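Local coordinates for FAD-dependent oxidoreductase (Actinomadura kijaniata, PDB 3M9V), which takes part in the biosynthesis of D-kijanose, probably as a flavin-dependent oxidoreductase acting on a dTDP-linked sugar, and belongs to the acyl-CoA dehydrogenase family, at the interface of chains A and B and the interface of chains A and C. Sequence-based numbering; all coordinates share one arbitrary frame. Chains: chain A/B/C, FAD-dependent oxidoreductase.

Helix 291-323 of chain A runs through all four contacts. Its middle turns meet the same helix of chain B in contact 1. About 20 Å away, between centres of C-alpha atoms, its first turns meet helix 391-402 of chain B in contact 2. Contact 3 lies about 10 Å from contact 2, shares A:Val297 with it, and receives the end of that same B helix. In contact 4, about 12 Å from contact 2 and 30 Å from contact 1, the start of the A helix and A:Gln290 just before it meet helix 391-402 of chain C. One helix thus touches two neighbours in the four-chain assembly.

Contact 1: the interface of chains A and B. Residues chain A 306, 309-310, 313, 346; chain B 305-306, 309-310.
B:Ala309 points its methyl group at chain A between A:Thr310 and A:Ser313, and the two-fold axis relating the copies of helix 291-323 sets A:Ala309 against B:Thr310 in the same way. The B:Ala309 CB lies 3.7 Å from A:Thr310 CA and 3.5 Å from A:Ser313 OG, close enough that the two helices meet almost backbone to backbone. The threonines work as a reciprocal pair. With OG1 anti to the carbonyl carbon (chi1 -63°), the A:Thr310 hydroxyl reaches over B:Ala306, 3.5 Å from its CA, while B:Thr310 OG1 does the same above A:Ala306. Each hydroxyl is spoken for within its own helix: A:Thr310 OG1 donates to A:Ala306 O at 2.8 Å, tilted 26° from the carbonyl plane. These polar groups therefore present their sides to the partner's methyl and alpha carbons. B:Tyr305 closes one margin, its ring carbon CD2 standing 4.1 Å from A:Thr310 CG2 as the two side chains cross obliquely. The helix pairing, built on small residues, probably helps hold the two subunits together. A:Ser313 follows the pattern of the threonines, its OG giving its hydrogen to A:Ala309 O at 2.7 Å.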
ATOM      1  N   ALA A 306      -2.322   2.474  15.317  1.00 11.91           N
ATOM      2  CA  ALA A 306      -0.909   2.457  14.996  1.00 13.15           C
ATOM      3  C   ALA A 306      -0.445   3.915  14.838  1.00 12.77           C
ATOM      4  O   ALA A 306       0.671   4.232  15.224  1.00 12.17           O
ATOM      5  CB  ALA A 306      -0.651   1.698  13.658  1.00 10.41           C
ATOM      6  N   ALA A 309      -0.084   5.254  18.367  1.00 11.90           N
ATOM      7  CA  ALA A 309       0.910   4.559  19.182  1.00 11.16           C
ATOM      8  C   ALA A 309       2.258   5.081  18.704  1.00  9.87           C
ATOM      9  O   ALA A 309       3.182   5.137  19.483  1.00 10.35           O
ATOM     10  CB  ALA A 309       0.873   3.074  18.911  1.00 10.59           C
ATOM     11  N   THR A 310       2.411   5.382  17.417  1.00 12.21           N
ATOM     12  CA  THR A 310       3.720   5.763  16.877  1.00 11.90           C
ATOM     13  C   THR A 310       4.079   7.192  17.308  1.00 13.81           C
ATOM     14  O   THR A 310       5.175   7.426  17.786  1.00 14.81           O
ATOM     15  CB  THR A 310       3.696   5.684  15.346  1.00 12.36           C
ATOM     16  OG1 THR A 310       3.462   4.317  15.008  1.00 12.44           O
ATOM     17  CG2 THR A 310       5.094   6.013  14.764  1.00 13.58           C
ATOM     18  N   SER A 313       4.587   7.130  21.197  1.00 14.90           N
ATOM     19  CA  SER A 313       5.836   6.553  21.705  1.00 14.51           C
ATOM     20  C   SER A 313       7.037   7.456  21.385  1.00 14.13           C
ATOM     21  O   SER A 313       7.970   7.529  22.174  1.00 13.12           O
ATOM     22  CB  SER A 313       6.124   5.182  21.069  1.00 11.34           C
ATOM     23  OG  SER A 313       5.039   4.298  21.291  1.00 16.80           O
ATOM     24  N   ALA A 346       6.026   7.951   9.251  1.00 15.07           N
ATOM     25  CA  ALA A 346       4.852   7.094   9.448  1.00 13.23           C
ATOM     26  C   ALA A 346       3.614   7.955   9.574  1.00 12.98           C
ATOM     27  O   ALA A 346       2.606   7.671   8.929  1.00 16.30           O
ATOM     28  CB  ALA A 346       5.034   6.304  10.719  1.00 13.82           C
TER
ATOM     29  N   TYR B 305      10.072   1.085  13.232  1.00 14.21           N
ATOM     30  CA  TYR B 305       9.723   1.959  14.361  1.00 12.80           C
ATOM     31  C   TYR B 305       8.218   1.944  14.695  1.00 13.01           C
ATOM     32  O   TYR B 305       7.820   1.820  15.862  1.00 13.26           O
ATOM     33  CB  TYR B 305      10.152   3.393  14.044  1.00 13.34           C
ATOM     34  CG  TYR B 305      10.132   4.246  15.282  1.00 12.49           C
ATOM     35  CD1 TYR B 305      11.285   4.409  16.063  1.00 17.51           C
ATOM     36  CD2 TYR B 305       8.948   4.849  15.686  1.00 14.18           C
ATOM     37  CE1 TYR B 305      11.234   5.147  17.242  1.00 12.50           C
ATOM     38  CE2 TYR B 305       8.920   5.640  16.824  1.00 14.66           C
ATOM     39  CZ  TYR B 305      10.059   5.778  17.598  1.00 16.29           C
ATOM     40  OH  TYR B 305       9.957   6.504  18.773  1.00 15.75           O
ATOM     41  N   ALA B 306       7.372   2.103  13.688  1.00 11.91           N
ATOM     42  CA  ALA B 306       5.934   2.097  13.862  1.00 13.15           C
ATOM     43  C   ALA B 306       5.520   0.685  14.310  1.00 12.77           C
ATOM     44  O   ALA B 306       4.611   0.557  15.118  1.00 12.17           O
ATOM     45  CB  ALA B 306       5.209   2.434  12.521  1.00 10.41           C
ATOM     46  N   ALA B 309       6.414   0.484  17.989  1.00 11.90           N
ATOM     47  CA  ALA B 309       5.710   1.442  18.838  1.00 11.16           C
ATOM     48  C   ALA B 309       4.308   0.871  19.011  1.00  9.87           C
ATOM     49  O   ALA B 309       3.697   1.099  20.031  1.00 10.35           O
ATOM     50  CB  ALA B 309       5.577   2.773  18.140  1.00 10.59           C
ATOM     51  N   THR B 310       3.755   0.208  18.000  1.00 12.21           N
ATOM     52  CA  THR B 310       2.363  -0.249  18.062  1.00 11.90           C
ATOM     53  C   THR B 310       2.242  -1.463  18.993  1.00 13.81           C
ATOM     54  O   THR B 310       1.378  -1.486  19.853  1.00 14.81           O
ATOM     55  CB  THR B 310       1.877  -0.633  16.660  1.00 12.36           C
ATOM     56  OG1 THR B 310       1.915   0.557  15.871  1.00 12.44           O
ATOM     57  CG2 THR B 310       0.384  -1.047  16.699  1.00 13.58           C
TER

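Contact 2: the interface of chains A and B. Residues chain A 294-295, 297-298; chain B 391, 395, 398-399.
The first turns of helix 291-323 in chain A and helix 391-402 of chain B cross steeply, near enough for the backbone carbonyl oxygen A:Leu294 O to stand 3.4 Å from B:Ser399 CB. At the crossing, the methyl of A:Ala298 presses on the other backbone, its CB 3.7 Å from B:Val395 CA, and B:Leu398 CB also touches the methyl. B:Val395 turns both branches towards this methyl: CG1, anti to the backbone N (chi1 158°), reaches on to A:Thr295 CA at 3.8 Å, while CG2 also lies over the rim of the B:Tyr391 ring. That tyrosine brings its hydroxyl to A:Thr295, B:Tyr391 OH lying 3.6 Å from A:Thr295 CG2, the two side chains meeting at about a right angle. B:Ser399 OG faces the A:Leu294 side chain, with CB and CD2 on the same side of the hydroxyl. Replacing B:Ser399 with alanine would probably leave B:Val395 O without its hydroxyl donor and open a small gap beside the A:Leu294 side chain. This helix-on-helix packing probably helps tie the C-terminal helix of one subunit to its neighbour. With chi1 at 57°, B:Ser399 OG turns back along its own helix and donates to B:Val395 O at 2.8 Å.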
ATOM      1  N   LEU A 294     -17.708  -2.213   6.477  1.00 14.68           N
ATOM      2  CA  LEU A 294     -17.318  -2.813   7.761  1.00 14.36           C
ATOM      3  C   LEU A 294     -15.814  -3.046   7.723  1.00 12.85           C
ATOM      4  O   LEU A 294     -15.117  -2.881   8.726  1.00 15.34           O
ATOM      5  CB  LEU A 294     -17.971  -4.187   7.952  1.00 16.52           C
ATOM      6  CG  LEU A 294     -19.490  -4.141   8.170  1.00 20.35           C
ATOM      7  CD1 LEU A 294     -20.003  -5.574   8.283  1.00 21.33           C
ATOM      8  CD2 LEU A 294     -19.830  -3.305   9.395  1.00 17.24           C
ATOM      9  N   THR A 295     -15.312  -3.433   6.557  1.00  9.24           N
ATOM     10  CA  THR A 295     -13.890  -3.787   6.442  1.00 13.89           C
ATOM     11  C   THR A 295     -13.054  -2.508   6.551  1.00 12.54           C
ATOM     12  O   THR A 295     -12.118  -2.479   7.341  1.00 16.89           O
ATOM     13  CB  THR A 295     -13.643  -4.502   5.097  1.00 13.60           C
ATOM     14  OG1 THR A 295     -14.349  -5.746   5.093  1.00 15.16           O
ATOM     15  CG2 THR A 295     -12.143  -4.774   4.849  1.00 14.95           C
ATOM     16  N   VAL A 297     -13.911   0.274   8.145  1.00 11.93           N
ATOM     17  CA  VAL A 297     -13.989   0.683   9.532  1.00 13.78           C
ATOM     18  C   VAL A 297     -12.947  -0.077  10.357  1.00 15.04           C
ATOM     19  O   VAL A 297     -12.272   0.528  11.193  1.00 14.51           O
ATOM     20  CB  VAL A 297     -15.417   0.427  10.126  1.00 17.91           C
ATOM     21  CG1 VAL A 297     -15.348   0.508  11.651  1.00 14.29           C
ATOM     22  CG2 VAL A 297     -16.380   1.487   9.536  1.00 18.51           C
ATOM     23  N   ALA A 298     -12.803  -1.386  10.147  1.00 15.07           N
ATOM     24  CA  ALA A 298     -11.869  -2.156  10.971  1.00 15.27           C
ATOM     25  C   ALA A 298     -10.458  -1.690  10.560  1.00 15.81           C
ATOM     26  O   ALA A 298      -9.598  -1.524  11.417  1.00 16.31           O
ATOM     27  CB  ALA A 298     -12.040  -3.683  10.743  1.00 14.08           C
TER
ATOM     28  N   TYR B 391      -7.467 -12.504  10.321  1.00 19.24           N
ATOM     29  CA  TYR B 391      -7.905 -11.281   9.653  1.00 20.06           C
ATOM     30  C   TYR B 391      -9.416 -11.169   9.453  1.00 21.01           C
ATOM     31  O   TYR B 391     -10.040 -10.201   9.874  1.00 20.14           O
ATOM     32  CB  TYR B 391      -7.186 -11.085   8.310  1.00 17.22           C
ATOM     33  CG  TYR B 391      -7.686  -9.869   7.582  1.00 21.91           C
ATOM     34  CD1 TYR B 391      -7.358  -8.595   8.029  1.00 20.07           C
ATOM     35  CD2 TYR B 391      -8.467  -9.983   6.436  1.00 20.38           C
ATOM     36  CE1 TYR B 391      -7.807  -7.460   7.387  1.00 23.18           C
ATOM     37  CE2 TYR B 391      -8.915  -8.837   5.782  1.00 25.03           C
ATOM     38  CZ  TYR B 391      -8.571  -7.586   6.248  1.00 20.76           C
ATOM     39  OH  TYR B 391      -9.009  -6.418   5.656  1.00 18.60           O
ATOM     40  N   VAL B 395     -11.873  -8.498  11.551  1.00 12.40           N
ATOM     41  CA  VAL B 395     -12.587  -7.355  10.995  1.00 13.18           C
ATOM     42  C   VAL B 395     -14.025  -7.354  11.567  1.00 14.88           C
ATOM     43  O   VAL B 395     -14.557  -6.291  11.893  1.00 14.62           O
ATOM     44  CB  VAL B 395     -12.590  -7.438   9.451  1.00 13.75           C
ATOM     45  CG1 VAL B 395     -13.735  -6.624   8.901  1.00  8.91           C
ATOM     46  CG2 VAL B 395     -11.181  -6.989   8.899  1.00 13.64           C
ATOM     47  N   LEU B 398     -13.570  -5.965  15.340  1.00 16.18           N
ATOM     48  CA  LEU B 398     -13.312  -4.528  15.330  1.00 18.87           C
ATOM     49  C   LEU B 398     -14.454  -3.672  14.808  1.00 16.26           C
ATOM     50  O   LEU B 398     -14.735  -2.637  15.399  1.00 17.80           O
ATOM     51  CB  LEU B 398     -12.025  -4.147  14.583  1.00 17.62           C
ATOM     52  CG  LEU B 398     -10.775  -4.711  15.273  1.00 20.03           C
ATOM     53  CD1 LEU B 398      -9.551  -4.542  14.371  1.00 21.15           C
ATOM     54  CD2 LEU B 398     -10.455  -4.081  16.593  1.00 13.77           C
ATOM     55  N   SER B 399     -15.091  -4.023  13.698  1.00 18.01           N
ATOM     56  CA  SER B 399     -16.145  -3.136  13.231  1.00 18.93           C
ATOM     57  C   SER B 399     -17.346  -3.216  14.176  1.00 20.52           C
ATOM     58  O   SER B 399     -18.043  -2.223  14.349  1.00 20.47           O
ATOM     59  CB  SER B 399     -16.554  -3.457  11.799  1.00 17.31           C
ATOM     60  OG  SER B 399     -16.956  -4.813  11.756  1.00 20.38           O
TER

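Contact 3: the interface of chains A and B. Residues chain A 275, 279, 282-283, 297; chain B 402-403.
B:Leu403, just past the end of helix 391-402, dips its side chain towards A:Val279 and A:Glu283 of helix 264-283. In the apolar part of the contact B:Leu403 CD2 lies 3.9 Å from A:Val279 CG1, the two side chains crossing at a slant. A:Leu282 CB lies 4.3 Å from B:Leu403 CD2, and the A:Glu283 CG methylene is near this methyl too. The preceding residue, B:Ala402, the last of helix 391-402, points its CB at A:Val297 CG1, 3.8 Å away. A hydroxyl meets the same methyl without a hydrogen bond, A:Tyr275 OH standing 3.3 Å from B:Ala402 CB. The tyrosine ring extends with CG opposite the backbone N (chi1 -176°), which brings its hydroxyl end to the alanine, and A:Val279 CG2 rests 3.5 Å above the ring plane, towards its rim, probably helping to steady it. Between polar groups, the carboxylate oxygen A:Glu283 OE2 comes 3.2 Å from the backbone B:Leu403 O; two acceptors would clash, so the pair is doubtful as an attraction, and protonation is not seen. The packing seats the end of helix 391-402 of one subunit in the angle between helices 264-283 and 291-323 of the other, probably helping to fix the dimeric pairing.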
ATOM      1  N   TYR A 275     -12.229  10.106  11.293  1.00 13.31           N
ATOM      2  CA  TYR A 275     -12.809   8.831  11.673  1.00 14.50           C
ATOM      3  C   TYR A 275     -14.142   9.061  12.404  1.00 16.70           C
ATOM      4  O   TYR A 275     -15.127   8.380  12.100  1.00 17.59           O
ATOM      5  CB  TYR A 275     -11.844   8.153  12.621  1.00 14.28           C
ATOM      6  CG  TYR A 275     -12.237   6.760  13.056  1.00 18.17           C
ATOM      7  CD1 TYR A 275     -12.796   5.849  12.158  1.00 27.72           C
ATOM      8  CD2 TYR A 275     -12.038   6.341  14.353  1.00 26.22           C
ATOM      9  CE1 TYR A 275     -13.145   4.549  12.568  1.00 29.03           C
ATOM     10  CE2 TYR A 275     -12.350   5.041  14.761  1.00 25.06           C
ATOM     11  CZ  TYR A 275     -12.874   4.155  13.867  1.00 28.86           C
ATOM     12  OH  TYR A 275     -13.169   2.892  14.335  1.00 36.77           O
ATOM     13  N   VAL A 279     -17.751   7.576  11.239  1.00 22.25           N
ATOM     14  CA  VAL A 279     -18.524   6.664  12.085  1.00 23.00           C
ATOM     15  C   VAL A 279     -19.906   7.275  12.357  1.00 25.17           C
ATOM     16  O   VAL A 279     -20.916   6.582  12.212  1.00 25.23           O
ATOM     17  CB  VAL A 279     -17.723   6.345  13.382  1.00 20.71           C
ATOM     18  CG1 VAL A 279     -18.488   5.439  14.344  1.00 26.05           C
ATOM     19  CG2 VAL A 279     -16.414   5.658  13.000  1.00 24.53           C
ATOM     20  N   LEU A 282     -22.093   6.772   9.446  1.00 28.38           N
ATOM     21  CA  LEU A 282     -22.586   5.425   9.230  1.00 29.14           C
ATOM     22  C   LEU A 282     -23.715   5.098  10.197  1.00 31.25           C
ATOM     23  O   LEU A 282     -24.669   4.406   9.831  1.00 29.22           O
ATOM     24  CB  LEU A 282     -21.473   4.389   9.393  1.00 28.32           C
ATOM     25  CG  LEU A 282     -20.561   4.275   8.182  1.00 29.60           C
ATOM     26  CD1 LEU A 282     -19.333   3.523   8.675  1.00 31.04           C
ATOM     27  CD2 LEU A 282     -21.278   3.487   7.107  1.00 34.31           C
ATOM     28  N   GLU A 283     -23.584   5.576  11.431  1.00 32.08           N
ATOM     29  CA  GLU A 283     -24.621   5.327  12.420  1.00 35.61           C
ATOM     30  C   GLU A 283     -25.926   6.059  12.137  1.00 38.61           C
ATOM     31  O   GLU A 283     -26.952   5.682  12.688  1.00 37.91           O
ATOM     32  CB  GLU A 283     -24.097   5.641  13.816  1.00 34.07           C
ATOM     33  CG  GLU A 283     -22.763   4.940  13.918  1.00 37.51           C
ATOM     34  CD  GLU A 283     -22.262   4.802  15.332  1.00 43.06           C
ATOM     35  OE1 GLU A 283     -22.410   5.745  16.143  1.00 45.64           O
ATOM     36  OE2 GLU A 283     -21.705   3.719  15.602  1.00 47.92           O
ATOM     37  N   VAL A 297     -13.911   0.274   8.145  1.00 11.93           N
ATOM     38  CA  VAL A 297     -13.989   0.683   9.532  1.00 13.78           C
ATOM     39  C   VAL A 297     -12.947  -0.077  10.357  1.00 15.04           C
ATOM     40  O   VAL A 297     -12.272   0.528  11.193  1.00 14.51           O
ATOM     41  CB  VAL A 297     -15.417   0.427  10.126  1.00 17.91           C
ATOM     42  CG1 VAL A 297     -15.348   0.508  11.651  1.00 14.29           C
ATOM     43  CG2 VAL A 297     -16.380   1.487   9.536  1.00 18.51           C
TER
ATOM     44  N   ALA B 402     -16.392  -0.858  17.030  1.00 22.43           N
ATOM     45  CA  ALA B 402     -16.304   0.560  16.673  1.00 24.25           C
ATOM     46  C   ALA B 402     -17.705   1.115  16.443  1.00 25.08           C
ATOM     47  O   ALA B 402     -17.946   2.281  16.697  1.00 25.66           O
ATOM     48  CB  ALA B 402     -15.463   0.771  15.416  1.00 21.13           C
ATOM     49  N   LEU B 403     -18.642   0.298  15.983  1.00 26.64           N
ATOM     50  CA  LEU B 403     -19.945   0.805  15.589  1.00 30.10           C
ATOM     51  C   LEU B 403     -20.968   0.448  16.666  1.00 34.63           C
ATOM     52  O   LEU B 403     -22.161   0.690  16.473  1.00 35.80           O
ATOM     53  CB  LEU B 403     -20.395   0.197  14.262  1.00 26.20           C
ATOM     54  CG  LEU B 403     -19.614   0.713  13.058  1.00 28.86           C
ATOM     55  CD1 LEU B 403     -19.879  -0.215  11.880  1.00 28.41           C
ATOM     56  CD2 LEU B 403     -20.002   2.160  12.747  1.00 21.70           C
TER

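Contact 4: the interface of chains A and C. Residues chain A 290-292; chain C 392-393, 396.
This mainly polar patch belongs to a two-fold symmetric interface between copies of the protein, which probably helps join subunits into the tetramer common in the acyl-CoA dehydrogenase family; A:Gln290, in the loop just before helix 291-323, meets C:Asp393 and C:Asp396 of helix 391-402. The glutamine chain stretches out beyond CG and spends both hydrogens of its NE2 on carboxylates, 2.9 Å to C:Asp393 OD1 and 2.9 Å to C:Asp396 OD2. Both acceptors lie almost in the amide plane, and each bond is fairly straight, 167° at the hydrogen, so the amide is fixed in rotation. C:Asp396 OD2 is approached on its syn side, 29° out of the carboxylate plane, whereas C:Asp393 OD1 is met nearly along its C-O axis. C:Val392 supplies the apolar support: CG1, anti to the backbone N (chi1 176°), slants across the glutamine chain, 3.4 Å from its CB. A glutamate in place of A:Gln290 would probably leave C:Asp393 and C:Asp396 without their shared donor and set a third carboxylate beside them. The other oxygen, C:Asp396 OD1, holds water 2 at 2.7 Å and water 1 at 2.8 Å, which link it to the backbone N atoms of A:Ala291 and A:Ala292 in the first turn of the helix.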
ATOM      1  N   GLN A 290     -22.617  -1.849   4.454  1.00 24.65           N
ATOM      2  CA  GLN A 290     -22.148  -2.905   3.569  1.00 23.23           C
ATOM      3  C   GLN A 290     -20.807  -3.557   3.929  1.00 21.17           C
ATOM      4  O   GLN A 290     -20.049  -3.027   4.753  1.00 21.16           O
ATOM      5  CB  GLN A 290     -22.117  -2.343   2.157  1.00 23.51           C
ATOM      6  CG  GLN A 290     -23.538  -2.094   1.693  1.00 25.74           C
ATOM      7  CD  GLN A 290     -23.534  -1.033   0.627  1.00 28.23           C
ATOM      8  OE1 GLN A 290     -23.640   0.151   0.996  1.00 24.73           O
ATOM      9  NE2 GLN A 290     -23.384  -1.392  -0.556  1.00 32.39           N
ATOM     10  N   ALA A 291     -20.546  -4.716   3.324  1.00 18.89           N
ATOM     11  CA  ALA A 291     -19.373  -5.521   3.632  1.00 14.71           C
ATOM     12  C   ALA A 291     -18.097  -4.653   3.504  1.00 16.66           C
ATOM     13  O   ALA A 291     -17.245  -4.673   4.391  1.00 14.37           O
ATOM     14  CB  ALA A 291     -19.308  -6.647   2.623  1.00 16.65           C
ATOM     15  N   ALA A 292     -17.972  -3.865   2.437  1.00 13.76           N
ATOM     16  CA  ALA A 292     -16.764  -3.050   2.286  1.00 15.71           C
ATOM     17  C   ALA A 292     -16.648  -1.950   3.332  1.00 16.66           C
ATOM     18  O   ALA A 292     -15.527  -1.506   3.636  1.00 15.64           O
ATOM     19  CB  ALA A 292     -16.729  -2.406   0.917  1.00 12.60           C
TER
ATOM     20  N   VAL C 392     -17.852   1.172  -2.203  1.00 21.05           N
ATOM     21  CA  VAL C 392     -18.692   0.273  -1.412  1.00 21.99           C
ATOM     22  C   VAL C 392     -19.661  -0.590  -2.218  1.00 20.88           C
ATOM     23  O   VAL C 392     -19.721  -1.816  -2.026  1.00 19.39           O
ATOM     24  CB  VAL C 392     -19.325   0.997  -0.203  1.00 22.37           C
ATOM     25  CG1 VAL C 392     -20.254   0.039   0.516  1.00 27.16           C
ATOM     26  CG2 VAL C 392     -18.188   1.445   0.770  1.00 23.23           C
ATOM     27  N   ASP C 393     -20.363   0.012  -3.172  1.00 19.73           N
ATOM     28  CA  ASP C 393     -21.174  -0.792  -4.103  1.00 20.55           C
ATOM     29  C   ASP C 393     -20.397  -1.611  -5.126  1.00 19.15           C
ATOM     30  O   ASP C 393     -20.847  -2.673  -5.537  1.00 21.44           O
ATOM     31  CB  ASP C 393     -22.129   0.132  -4.870  1.00 22.02           C
ATOM     32  CG  ASP C 393     -23.037   0.900  -3.920  1.00 23.87           C
ATOM     33  OD1 ASP C 393     -23.469   0.319  -2.910  1.00 22.13           O
ATOM     34  OD2 ASP C 393     -23.326   2.086  -4.149  1.00 24.98           O
ATOM     35  N   ASP C 396     -19.664  -4.994  -3.667  1.00 15.10           N
ATOM     36  CA  ASP C 396     -20.782  -5.967  -3.664  1.00 17.89           C
ATOM     37  C   ASP C 396     -20.999  -6.526  -5.067  1.00 17.62           C
ATOM     38  O   ASP C 396     -21.267  -7.709  -5.201  1.00 17.45           O
ATOM     39  CB  ASP C 396     -22.140  -5.328  -3.311  1.00 17.71           C
ATOM     40  CG  ASP C 396     -22.251  -4.937  -1.855  1.00 22.38           C
ATOM     41  OD1 ASP C 396     -21.505  -5.471  -1.002  1.00 20.47           O
ATOM     42  OD2 ASP C 396     -23.065  -4.033  -1.588  1.00 24.78           O
TER
HETATM   43  O   HOH W   1     -19.587  -3.721   0.106  1.00 14.89           O
HETATM   44  O   HOH W   2     -22.625  -5.772   1.491  1.00 20.49           O